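Putative periplasmic protein ydgH (Salmonella enterica subsp. enterica serovar Typhimurium, PDB 4EVU) is of unknown function but is probably a periplasmic or secreted protein, this chain being its C-terminal DUF1471 (YdgH/BhsA/McbA-like) domain. Local coordinates at residues Tyr29-Met32 with Thr33-Ser36. Residues are numbered along the deposited sequence; the frame is centred on the assembly and turned at random. Where two conformers were deposited one is given.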
# COMPACT_ATOMS: atom_id res chain seq x y z
N TYR B 29 -9.20 0.00 -3.74
CA TYR B 29 -7.96 0.40 -3.10
C TYR B 29 -8.23 1.39 -1.96
O TYR B 29 -7.94 1.12 -0.78
CB TYR B 29 -6.98 0.95 -4.15
CG TYR B 29 -5.78 1.63 -3.55
CD1 TYR B 29 -4.90 0.94 -2.69
CD2 TYR B 29 -5.51 2.97 -3.80
CE1 TYR B 29 -3.84 1.57 -2.11
CE2 TYR B 29 -4.44 3.61 -3.24
CZ TYR B 29 -3.60 2.91 -2.38
OH TYR B 29 -2.54 3.56 -1.84
N GLY B 30 -8.78 2.54 -2.30
CA GLY B 30 -9.05 3.63 -1.38
C GLY B 30 -7.79 4.40 -1.08
O GLY B 30 -7.57 5.46 -1.62
N ASN B 31 -6.98 3.83 -0.19
CA ASN B 31 -5.67 4.28 0.15
C ASN B 31 -4.95 3.12 0.87
O ASN B 31 -5.55 2.06 1.11
CB ASN B 31 -5.62 5.63 0.89
CG ASN B 31 -6.31 5.63 2.23
OD1 ASN B 31 -6.50 4.58 2.85
ND2 ASN B 31 -6.67 6.83 2.70
N MSE B 32 -3.68 3.31 1.22
CA MSE B 32 -2.93 2.21 1.79
C MSE B 32 -3.51 1.80 3.12
O MSE B 32 -3.53 0.62 3.43
CB MSE B 32 -1.44 2.56 1.93
CG MSE B 32 -0.55 1.34 1.91
SE MSE B 32 -0.53 0.58 0.16
CE MSE B 32 0.94 1.57 -0.62
N THR B 33 -4.00 2.77 3.90
CA THR B 33 -4.62 2.47 5.19
C THR B 33 -5.84 1.58 4.98
O THR B 33 -6.00 0.57 5.68
CB THR B 33 -5.00 3.78 5.96
OG1 THR B 33 -3.79 4.49 6.25
CG2 THR B 33 -5.77 3.50 7.28
N GLU B 34 -6.69 1.94 4.03
CA GLU B 34 -7.92 1.19 3.79
C GLU B 34 -7.64 -0.23 3.25
O GLU B 34 -8.25 -1.21 3.69
CB GLU B 34 -8.87 2.02 2.88
CG GLU B 34 -9.35 3.36 3.57
CD GLU B 34 -10.26 4.27 2.72
OE1 GLU B 34 -10.66 3.84 1.61
OE2 GLU B 34 -10.58 5.43 3.18
N ILE B 35 -6.68 -0.37 2.33
CA ILE B 35 -6.33 -1.70 1.84
C ILE B 35 -5.64 -2.56 2.92
O ILE B 35 -5.90 -3.77 2.99
CB ILE B 35 -5.57 -1.71 0.47
CG1 ILE B 35 -5.63 -3.09 -0.16
CG2 ILE B 35 -4.17 -1.16 0.61
CD1 ILE B 35 -7.06 -3.59 -0.44
N SER B 36 -4.78 -1.97 3.75
CA SER B 36 -4.17 -2.68 4.85
C SER B 36 -5.21 -3.22 5.81
O SER B 36 -5.07 -4.35 6.30
CB SER B 36 -3.20 -1.78 5.61
OG SER B 36 -2.10 -1.39 4.81
O HOH W 1 -8.37 7.01 5.05
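Asn31 occupies the N-cap position of the helix that starts at Met32: Asn31 OD1 accepts from Glu34 N at 2.9 Å, with the donor almost in line with the side-chain carbonyl (172°). The torsion that permits this sets CG between the backbone N and the carbonyl carbon (chi1 63°), turning the amide back over the first turn. Glu34 crosses the Asn31 side chain at about a right angle, its CG packed 3.2 Å from Asn31 OD1, and the amide and carboxylate planes lie 56° apart. A water accepts from Asn31 ND2 and donates to Glu34 OE2, bridging the two polar ends, while Glu34 OE1 rests 3.4 Å from Gly30 CA. Behind the cap, Ile35 N bonds to Asn31 O as the first helical turn closes. Met32 O is gripped twice from Ser36, by OG at 2.8 Å and by the backbone N, which approach from opposite faces of the carbonyl plane. Ile35 presents CG2 to the Tyr29 ring, meeting Tyr29 CE1 at 3.9 Å, and, in one of two modelled conformers of Met32, a selenomethionine, also to its selenium. Asn31 CA lies 3.5 Å above one face of the Tyr29 ring, offset toward its rim.

In the second subunit, Glu8 is hydrogen-bonded through its carboxylate to Tyr29 OH and Met32 N, and Met32 of that subunit packs in the same region, so this helix start lies at the dimer interface. Within the chain, the loop between strand 21-28 and helix 32-45 and the helix's first turn pack, through Tyr29 and Ile35, on Ile64 of strand 63-71.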